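Local coordinates for protein acetyltransferase Atu2258 (Agrobacterium tumefaciens str. C58, PDB 2G3A) that transfers an acetyl group from acetyl coenzyme A to an acceptor, preferring glucosamine 6-phosphate or dopamine, and releases CoA and the acetylated product, at residues V23-A26 / E27-K30; D34-V37 / A38-A42; E85-G89 / Q90-P94; D120-R123 / T124-Y128. All coordinates share one frame; numbering follows the deposited sequence. Where two conformers were deposited one is given.

Interaction 1 (V23-A26 / E27-K30); sequences VADA and EAEK
Asp25 and Ala28 meet where the chain enters its first helix, the carboxylate of the N-cap residue lying against a methyl group of the first turn. With CG anti to the backbone N (chi1 -165°), the Asp25 side chain runs beside its own carbonyl carbon, and OD2 comes to 3.1 Å from Ala28 CB. Asp25 makes no capping bond; two backbone bonds cross the junction, Glu29 N donating to Asp25 O at 3.0 Å and Lys30 N to Ala26 O at 2.8 Å. Glu29 turns the other way at its first torsion (chi1 -79°), then extends, which lays CG 3.3 Å from Asp25 O and brings OE2 back along the loop to 4.2 Å from Ala24 CA. Glu27 is bent at chi2 instead, and OE1 folds over Ala26, 3.6 Å from its CB. Glu27 OE1 also lies 4.3 Å from Asp25 OD1, a pairing of like charges that is probably mildly unfavourable. Lys30 leads onward to a salt bridge with Asp34, one turn along. The contact joins the loop after strand 17-21 to the start of helix 26-44; Ala24 in the loop packs on Asp51 of the second subunit, and in the helix Ala28 packs on Thr55 and Glu29 on Val68 of that subunit.

Interaction 2 (D34-V37 / A38-A42); sequences DPLV and AYNLA
Leu36 and Asn40, one turn apart on helix 26-44, make the main side-chain contact: Leu36 CD1 lies 3.9 Å from Asn40 ND2, the leucine branch crossing the amide at a slant. Four i to i+4 alpha-helical backbone bonds cross the junction. Ala38 N donates to Asp34 O, Tyr39 N to Pro35 O, Asn40 N to Leu36 O and Leu41 N to Val37 O, with donor-acceptor distances of 2.8 to 2.9 Å and N-H...O angles of 154° or more; Ala42 N continues the series to Ala38 O. Proline brings no N-H of its own, so the helix kinks at Pro35, yet its carbonyl is still used by the following turn. The Asn40 amide folds back over the same carbonyl that its backbone N-H reaches. CG, placed anti to the carbonyl carbon (chi1 -74°), sits 3.3 Å from Leu36 O, and ND2 is 3.4 Å from that oxygen but too badly angled to bond. Leu36 O therefore has the backbone donor of Asn40 and no bond from its amide. Asp34 OD2 forms a salt bridge with Lys30 NZ, one turn before, and Tyr39 OH is hydrogen-bonded to Arg43 NH1, one turn after. Helix 26-44 offers this part to the second subunit, Pro35 and Leu36 packing on Phe82 and Tyr39 on Arg88 of that chain, close to the end of its strand 75-82.

Interaction 3 (E85-G89 / Q90-P94); sequences EAMRG and QGIAP
The backbone of 85-94 starts as a short 3-10 turn at Glu85 and Ala86, then swings through Gly89 and Gly91, both with positive phi (67° and 66°), before helix 92-106 begins with Gly91 as its N-cap. Met87 O and the amides of Gln90 and Ile92 converge on one water, which links three backbone groups of the turn: it donates to Met87 O at 2.6 Å and accepts from Gln90 N at 2.7 Å and Ile92 N at 3.0 Å. Gln90, extended beyond CG, reaches back along the chain, and its NE2 makes two weak hydrogen bonds, to Arg88 O at 3.0 Å and to Ala86 O at 3.3 Å. On the apolar side Met87, a selenomethionine, bends at chi3 (82°), bringing CE within 4.0 Å of Ile92 CD1; the two side chains cross at about a right angle, and both touch Ile56 of strand 50-57. The Arg88 guanidinium has Glu85 CA over one face, 3.6 Å above the plane, and NE bonds to Val83 O. Arg88, Gly91 and Ala93 match the Q/R-x-x-G-x-G/A motif of GNAT enzymes, whose loop binds the CoA pyrophosphate in relatives and probably does so here, with Gly89 a probable CoA contact. Positive phi favours glycine at both positions, and the water held by Gln90 N and Ile92 N is consistent with a turn whose amides can meet an oxygen ligand.

Interaction 4 (D120-R123 / T124-Y128); sequences DALR and TYERY
Arg123 and Arg127 lie side by side on helix 119-128 of the GNAT fold, one turn apart and pointing the same way. Arg123, the residue most covered here, was modelled in two conformers; in the one described, its NE comes to 3.2 Å from Arg127 NH1, with no bond between the two donors and the guanidinium planes 48° apart. In this conformer a bend at chi3 (55°) swings the guanidinium back to Asp120, where NH1 and NH2 both meet the one oxygen OD1 at 2.8 Å, on its anti side and from opposite faces of the carboxylate plane, in a salt bridge. Asp120 has a second partner through OD2, Arg43 of the second subunit. Arg123, Thr124 and Tyr125 probably bind CoA, as in relatives. Leu122, on the sheet-facing side, has CG 3.9 Å from Glu126 OE1 and packs on Thr146 and Leu148 of strand 145-151. Ala121 meets Tyr125: Ala121 O lies over one face of the ring, 3.1 Å from CG, and CB is 3.9 Å from CZ, while the ring also touches Ile114 of strand 111-116. At Asp120 O two donors of Thr124 arrive from opposite faces of the carbonyl plane, N at 3.1 Å and OG1 at 3.0 Å.

Overall arrangement
The four contacts follow one another along the chain and form two groups on opposite sides of its centre. Interactions 1 and 2 share helix 26-44, with centres about 17 Å apart, and touch where Lys30 meets Pro35. Interactions 3 and 4 lie about 13 Å apart, centre to centre, and meet where Ala93 and Pro94 pack on Thr124 and Tyr128, joining helices 92-106 and 119-128 beside the mixed sheet. The groups are separated by about 35 to 39 Å between centres, yet the dimer unites them: Tyr39 of interaction 2 packs on Arg88 of the second subunit's interaction 3. Helix 26-44 thus reaches the partner's probable CoA-binding region.

Interaction 1 (V23-A26 / E27-K30)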
loop_
_atom_site.group_PDB
_atom_site.type_symbol
_atom_site.label_atom_id
_atom_site.label_comp_id
_atom_site.label_asym_id
_atom_site.label_seq_id
_atom_site.Cartn_x
_atom_site.Cartn_y
_atom_site.Cartn_z
ATOM N N VAL A 23 2.968 -16.907 -7.506
ATOM C CA VAL A 23 3.007 -17.443 -6.145
ATOM C C VAL A 23 3.844 -16.558 -5.226
ATOM O O VAL A 23 4.845 -15.973 -5.651
ATOM C CB VAL A 23 3.509 -18.922 -6.089
ATOM C CG1 VAL A 23 2.557 -19.834 -6.840
ATOM C CG2 VAL A 23 4.928 -19.057 -6.634
ATOM N N ALA A 24 3.414 -16.455 -3.970
ATOM C CA ALA A 24 4.149 -15.702 -2.960
ATOM C C ALA A 24 5.526 -16.331 -2.746
ATOM O O ALA A 24 5.667 -17.560 -2.767
ATOM C CB ALA A 24 3.364 -15.655 -1.654
ATOM N N ASP A 25 6.533 -15.477 -2.577
ATOM C CA ASP A 25 7.913 -15.915 -2.373
ATOM C C ASP A 25 8.642 -14.866 -1.549
ATOM O O ASP A 25 9.014 -13.809 -2.072
ATOM C CB ASP A 25 8.616 -16.104 -3.722
ATOM C CG ASP A 25 9.916 -16.892 -3.608
ATOM O OD1 ASP A 25 10.230 -17.420 -2.517
ATOM O OD2 ASP A 25 10.625 -16.995 -4.631
ATOM N N ALA A 26 8.836 -15.163 -0.264
ATOM C CA ALA A 26 9.438 -14.212 0.670
ATOM C C ALA A 26 10.858 -13.809 0.277
ATOM O O ALA A 26 11.180 -12.613 0.257
ATOM C CB ALA A 26 9.404 -14.757 2.091
ATOM N N GLU A 27 11.692 -14.803 -0.054
ATOM C CA GLU A 27 13.094 -14.557 -0.414
ATOM C C GLU A 27 13.270 -13.806 -1.728
ATOM O O GLU A 27 14.182 -12.985 -1.855
ATOM C CB GLU A 27 13.896 -15.861 -0.442
ATOM C CG GLU A 27 14.341 -16.338 0.931
ATOM C CD GLU A 27 13.312 -17.248 1.613
ATOM O OE1 GLU A 27 12.074 -17.115 1.326
ATOM O OE2 GLU A 27 13.747 -18.101 2.441
ATOM N N ALA A 28 12.406 -14.084 -2.702
ATOM C CA ALA A 28 12.447 -13.377 -3.973
ATOM C C ALA A 28 11.983 -11.935 -3.789
ATOM O O ALA A 28 12.598 -11.008 -4.315
ATOM C CB ALA A 28 11.599 -14.081 -5.011
ATOM N N GLU A 29 10.908 -11.756 -3.022
ATOM C CA GLU A 29 10.376 -10.427 -2.729
ATOM C C GLU A 29 11.346 -9.577 -1.912
ATOM O O GLU A 29 11.441 -8.372 -2.135
ATOM C CB GLU A 29 9.036 -10.524 -2.011
ATOM C CG GLU A 29 7.876 -10.825 -2.937
ATOM C CD GLU A 29 6.554 -10.876 -2.203
ATOM O OE1 GLU A 29 6.182 -9.864 -1.562
ATOM O OE2 GLU A 29 5.890 -11.932 -2.271
ATOM N N LYS A 30 12.050 -10.214 -0.970
ATOM C CA LYS A 30 13.101 -9.556 -0.183
ATOM C C LYS A 30 14.259 -9.098 -1.084
ATOM O O LYS A 30 14.782 -7.989 -0.927
ATOM C CB LYS A 30 13.610 -10.484 0.933
ATOM C CG LYS A 30 14.586 -9.829 1.897
ATOM C CD LYS A 30 14.913 -10.735 3.077
ATOM C CE LYS A 30 15.758 -10.015 4.124
ATOM N NZ LYS A 30 17.157 -9.779 3.656
#

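Interaction 2 (D34-V37 / A38-A42)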
loop_
_atom_site.group_PDB
_atom_site.type_symbol
_atom_site.label_atom_id
_atom_site.label_comp_id
_atom_site.label_asym_id
_atom_site.label_seq_id
_atom_site.Cartn_x
_atom_site.Cartn_y
_atom_site.Cartn_z
ATOM N N ASP A 34 14.948 -5.159 -0.702
ATOM C CA ASP A 34 16.144 -4.661 -0.006
ATOM C C ASP A 34 16.963 -3.641 -0.825
ATOM O O ASP A 34 17.212 -2.533 -0.338
ATOM C CB ASP A 34 16.992 -5.811 0.554
ATOM C CG ASP A 34 16.367 -6.437 1.784
ATOM O OD1 ASP A 34 15.297 -5.950 2.219
ATOM O OD2 ASP A 34 16.928 -7.420 2.307
ATOM N N PRO A 35 17.352 -3.985 -2.074
ATOM C CA PRO A 35 18.106 -2.986 -2.835
ATOM C C PRO A 35 17.319 -1.711 -3.185
ATOM O O PRO A 35 17.922 -0.646 -3.323
ATOM C CB PRO A 35 18.524 -3.743 -4.104
ATOM C CG PRO A 35 17.528 -4.821 -4.243
ATOM C CD PRO A 35 17.190 -5.237 -2.836
ATOM N N LEU A 36 15.997 -1.811 -3.305
ATOM C CA LEU A 36 15.169 -0.638 -3.571
ATOM C C LEU A 36 15.148 0.263 -2.334
ATOM O O LEU A 36 15.246 1.481 -2.446
ATOM C CB LEU A 36 13.749 -1.050 -3.967
ATOM C CG LEU A 36 12.701 0.053 -4.152
ATOM C CD1 LEU A 36 13.110 1.057 -5.249
ATOM C CD2 LEU A 36 11.352 -0.565 -4.453
ATOM N N VAL A 37 15.027 -0.347 -1.158
ATOM C CA VAL A 37 15.149 0.386 0.112
ATOM C C VAL A 37 16.536 1.043 0.229
ATOM O O VAL A 37 16.640 2.214 0.591
ATOM C CB VAL A 37 14.792 -0.502 1.352
ATOM C CG1 VAL A 37 14.980 0.266 2.661
ATOM C CG2 VAL A 37 13.359 -1.005 1.254
ATOM N N ALA A 38 17.594 0.308 -0.111
ATOM C CA ALA A 38 18.955 0.856 -0.030
ATOM C C ALA A 38 19.151 2.023 -0.997
ATOM O O ALA A 38 19.761 3.038 -0.644
ATOM C CB ALA A 38 20.013 -0.238 -0.240
ATOM N N TYR A 39 18.608 1.875 -2.206
ATOM C CA TYR A 39 18.597 2.932 -3.210
ATOM C C TYR A 39 17.865 4.187 -2.726
ATOM O O TYR A 39 18.340 5.316 -2.941
ATOM C CB TYR A 39 17.948 2.436 -4.511
ATOM C CG TYR A 39 17.791 3.519 -5.561
ATOM C CD1 TYR A 39 18.803 3.764 -6.495
ATOM C CD2 TYR A 39 16.643 4.312 -5.615
ATOM C CE1 TYR A 39 18.671 4.753 -7.457
ATOM C CE2 TYR A 39 16.502 5.310 -6.584
ATOM C CZ TYR A 39 17.523 5.526 -7.494
ATOM O OH TYR A 39 17.404 6.520 -8.445
ATOM N N ASN A 40 16.696 3.988 -2.116
ATOM C CA ASN A 40 15.891 5.094 -1.618
ATOM C C ASN A 40 16.558 5.822 -0.446
ATOM O O ASN A 40 16.505 7.042 -0.361
ATOM C CB ASN A 40 14.478 4.625 -1.258
ATOM C CG ASN A 40 13.631 4.347 -2.478
ATOM O OD1 ASN A 40 13.935 4.815 -3.593
ATOM N ND2 ASN A 40 12.549 3.587 -2.283
ATOM N N LEU A 41 17.208 5.064 0.430
ATOM C CA LEU A 41 17.994 5.645 1.512
ATOM C C LEU A 41 19.115 6.537 0.971
ATOM O O LEU A 41 19.307 7.667 1.440
ATOM C CB LEU A 41 18.578 4.541 2.400
ATOM C CG LEU A 41 19.550 5.001 3.492
ATOM C CD1 LEU A 41 18.829 5.803 4.558
ATOM C CD2 LEU A 41 20.277 3.808 4.100
ATOM N N ALA A 42 19.851 6.024 -0.014
ATOM C CA ALA A 42 21.003 6.732 -0.573
ATOM C C ALA A 42 20.560 8.007 -1.277
ATOM O O ALA A 42 21.231 9.030 -1.199
ATOM C CB ALA A 42 21.781 5.828 -1.526
#

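Interaction 3 (E85-G89 / Q90-P94)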
loop_
_atom_site.group_PDB
_atom_site.type_symbol
_atom_site.label_atom_id
_atom_site.label_comp_id
_atom_site.label_asym_id
_atom_site.label_seq_id
_atom_site.Cartn_x
_atom_site.Cartn_y
_atom_site.Cartn_z
ATOM N N GLU A 85 -17.867 -6.154 15.249
ATOM C CA GLU A 85 -19.291 -5.925 15.000
ATOM C C GLU A 85 -20.031 -5.326 16.208
ATOM O O GLU A 85 -20.819 -4.384 16.054
ATOM C CB GLU A 85 -19.968 -7.217 14.540
ATOM C CG GLU A 85 -21.251 -6.987 13.740
ATOM C CD GLU A 85 -21.935 -8.294 13.350
ATOM O OE1 GLU A 85 -21.567 -8.880 12.307
ATOM O OE2 GLU A 85 -22.839 -8.732 14.093
ATOM N N ALA A 86 -19.751 -5.854 17.402
ATOM C CA ALA A 86 -20.424 -5.418 18.633
ATOM C C ALA A 86 -20.130 -3.963 19.017
ATOM O O ALA A 86 -20.887 -3.351 19.783
ATOM C CB ALA A 86 -20.087 -6.358 19.793
HETATM N N MSE A 87 -19.041 -3.413 18.480
HETATM C CA MSE A 87 -18.608 -2.072 18.842
HETATM C C MSE A 87 -18.850 -1.032 17.755
HETATM O O MSE A 87 -18.292 0.063 17.815
HETATM C CB MSE A 87 -17.125 -2.078 19.201
HETATM C CG MSE A 87 -16.725 -3.042 20.294
HETATM SE SE MSE A 87 -14.798 -2.907 20.506
HETATM C CE MSE A 87 -14.695 -1.294 21.670
ATOM N N ARG A 88 -19.668 -1.351 16.755
ATOM C CA ARG A 88 -19.873 -0.393 15.661
ATOM C C ARG A 88 -20.955 0.643 15.971
ATOM O O ARG A 88 -21.820 0.412 16.821
ATOM C CB ARG A 88 -20.120 -1.107 14.332
ATOM C CG ARG A 88 -18.854 -1.744 13.782
ATOM C CD ARG A 88 -19.126 -2.585 12.567
ATOM N NE ARG A 88 -18.094 -3.603 12.421
ATOM C CZ ARG A 88 -18.234 -4.729 11.733
ATOM N NH1 ARG A 88 -19.375 -5.006 11.103
ATOM N NH2 ARG A 88 -17.227 -5.584 11.687
ATOM N N GLY A 89 -20.872 1.785 15.291
ATOM C CA GLY A 89 -21.766 2.921 15.538
ATOM C C GLY A 89 -21.563 3.572 16.897
ATOM O O GLY A 89 -22.519 4.039 17.520
ATOM N N GLN A 90 -20.315 3.606 17.359
ATOM C CA GLN A 90 -19.991 4.010 18.727
ATOM C C GLN A 90 -18.708 4.854 18.787
ATOM O O GLN A 90 -18.062 4.944 19.831
ATOM C CB GLN A 90 -19.860 2.756 19.614
ATOM C CG GLN A 90 -21.206 2.110 19.974
ATOM C CD GLN A 90 -21.098 0.658 20.405
ATOM O OE1 GLN A 90 -20.320 0.315 21.295
ATOM N NE2 GLN A 90 -21.897 -0.205 19.777
ATOM N N GLY A 91 -18.345 5.462 17.659
ATOM C CA GLY A 91 -17.150 6.308 17.571
ATOM C C GLY A 91 -15.820 5.598 17.754
ATOM O O GLY A 91 -14.810 6.233 18.086
ATOM N N ILE A 92 -15.803 4.283 17.535
ATOM C CA ILE A 92 -14.580 3.514 17.749
ATOM C C ILE A 92 -13.552 3.708 16.631
ATOM O O ILE A 92 -12.362 3.847 16.908
ATOM C CB ILE A 92 -14.848 1.998 17.981
ATOM C CG1 ILE A 92 -15.719 1.782 19.215
ATOM C CG2 ILE A 92 -13.508 1.220 18.076
ATOM C CD1 ILE A 92 -15.231 2.474 20.481
ATOM N N ALA A 93 -13.994 3.699 15.379
ATOM C CA ALA A 93 -13.075 3.974 14.280
ATOM C C ALA A 93 -12.486 5.402 14.422
ATOM O O ALA A 93 -11.279 5.582 14.300
ATOM C CB ALA A 93 -13.772 3.784 12.909
ATOM N N PRO A 94 -13.340 6.429 14.657
ATOM C CA PRO A 94 -12.731 7.744 14.941
ATOM C C PRO A 94 -11.774 7.766 16.155
ATOM O O PRO A 94 -10.789 8.505 16.138
ATOM C CB PRO A 94 -13.944 8.654 15.160
ATOM C CG PRO A 94 -15.061 7.973 14.394
ATOM C CD PRO A 94 -14.813 6.510 14.622
HETATM O O HOH W 1 -17.962 2.375 16.657
#

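Interaction 4 (D120-R123 / T124-Y128)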
loop_
_atom_site.group_PDB
_atom_site.type_symbol
_atom_site.label_atom_id
_atom_site.label_comp_id
_atom_site.label_asym_id
_atom_site.label_seq_id
_atom_site.Cartn_x
_atom_site.Cartn_y
_atom_site.Cartn_z
ATOM N N ASP A 120 -18.837 3.446 3.539
ATOM C CA ASP A 120 -19.087 3.796 4.939
ATOM C C ASP A 120 -17.799 4.226 5.656
ATOM O O ASP A 120 -17.828 5.135 6.496
ATOM C CB ASP A 120 -19.788 2.666 5.683
ATOM C CG ASP A 120 -21.178 2.394 5.132
ATOM O OD1 ASP A 120 -22.034 3.309 5.138
ATOM O OD2 ASP A 120 -21.399 1.276 4.661
ATOM N N ALA A 121 -16.687 3.564 5.333
ATOM C CA ALA A 121 -15.376 3.978 5.833
ATOM C C ALA A 121 -15.007 5.349 5.280
ATOM O O ALA A 121 -14.487 6.170 6.021
ATOM C CB ALA A 121 -14.307 2.965 5.491
ATOM N N LEU A 122 -15.273 5.584 3.986
ATOM C CA LEU A 122 -15.017 6.880 3.348
ATOM C C LEU A 122 -15.738 8.024 4.069
ATOM O O LEU A 122 -15.136 9.061 4.346
ATOM C CB LEU A 122 -15.402 6.861 1.854
ATOM C CG LEU A 122 -15.273 8.172 1.048
ATOM C CD1 LEU A 122 -13.828 8.664 1.057
ATOM C CD2 LEU A 122 -15.692 7.949 -0.384
ATOM N N ARG A 123 -17.024 7.826 4.372
ATOM C CA ARG A 123 -17.815 8.797 5.129
ATOM C C ARG A 123 -17.217 9.056 6.520
ATOM O O ARG A 123 -17.121 10.191 6.962
ATOM C CB ARG A 123 -19.258 8.297 5.248
ATOM C CG ARG A 123 -20.262 9.340 5.697
ATOM C CD ARG A 123 -21.675 8.763 5.787
ATOM N NE ARG A 123 -21.736 7.577 6.641
ATOM C CZ ARG A 123 -21.927 6.339 6.195
ATOM N NH1 ARG A 123 -22.078 6.112 4.899
ATOM N NH2 ARG A 123 -21.961 5.326 7.049
ATOM N N THR A 124 -16.833 7.985 7.207
ATOM C CA THR A 124 -16.185 8.107 8.513
ATOM C C THR A 124 -14.916 8.955 8.416
ATOM O O THR A 124 -14.688 9.859 9.240
ATOM C CB THR A 124 -15.823 6.709 9.078
ATOM O OG1 THR A 124 -17.029 5.950 9.235
ATOM C CG2 THR A 124 -15.105 6.817 10.431
ATOM N N TYR A 125 -14.097 8.676 7.403
ATOM C CA TYR A 125 -12.817 9.385 7.263
ATOM C C TYR A 125 -13.046 10.838 6.946
ATOM O O TYR A 125 -12.362 11.707 7.481
ATOM C CB TYR A 125 -11.931 8.760 6.174
ATOM C CG TYR A 125 -11.592 7.313 6.406
ATOM C CD1 TYR A 125 -11.656 6.758 7.686
ATOM C CD2 TYR A 125 -11.199 6.487 5.333
ATOM C CE1 TYR A 125 -11.373 5.424 7.896
ATOM C CE2 TYR A 125 -10.876 5.132 5.543
ATOM C CZ TYR A 125 -10.976 4.616 6.823
ATOM O OH TYR A 125 -10.681 3.288 7.064
ATOM N N GLU A 126 -14.020 11.110 6.085
ATOM C CA GLU A 126 -14.329 12.498 5.736
ATOM C C GLU A 126 -14.867 13.308 6.929
ATOM O O GLU A 126 -14.471 14.469 7.138
ATOM C CB GLU A 126 -15.279 12.540 4.540
ATOM C CG GLU A 126 -14.576 12.155 3.221
ATOM C CD GLU A 126 -15.511 12.178 2.011
ATOM O OE1 GLU A 126 -16.645 11.661 2.105
ATOM O OE2 GLU A 126 -15.098 12.692 0.957
ATOM N N ARG A 127 -15.759 12.697 7.708
ATOM C CA ARG A 127 -16.288 13.336 8.919
ATOM C C ARG A 127 -15.167 13.659 9.914
ATOM O O ARG A 127 -15.150 14.749 10.511
ATOM C CB ARG A 127 -17.338 12.447 9.592
ATOM C CG ARG A 127 -18.740 12.494 9.002
ATOM C CD ARG A 127 -19.745 11.890 10.005
ATOM N NE ARG A 127 -19.493 10.458 10.214
ATOM C CZ ARG A 127 -20.209 9.476 9.668
ATOM N NH1 ARG A 127 -21.257 9.759 8.898
ATOM N NH2 ARG A 127 -19.891 8.208 9.908
ATOM N N TYR A 128 -14.254 12.694 10.085
ATOM C CA TYR A 128 -13.047 12.826 10.915
ATOM C C TYR A 128 -12.161 14.015 10.517
ATOM O O TYR A 128 -11.551 14.661 11.376
ATOM C CB TYR A 128 -12.247 11.498 10.960
ATOM C CG TYR A 128 -11.021 11.583 11.862
ATOM C CD1 TYR A 128 -11.151 11.481 13.249
ATOM C CD2 TYR A 128 -9.748 11.823 11.327
ATOM C CE1 TYR A 128 -10.051 11.612 14.086
ATOM C CE2 TYR A 128 -8.627 11.965 12.161
ATOM C CZ TYR A 128 -8.795 11.856 13.541
ATOM O OH TYR A 128 -7.718 11.973 14.391
#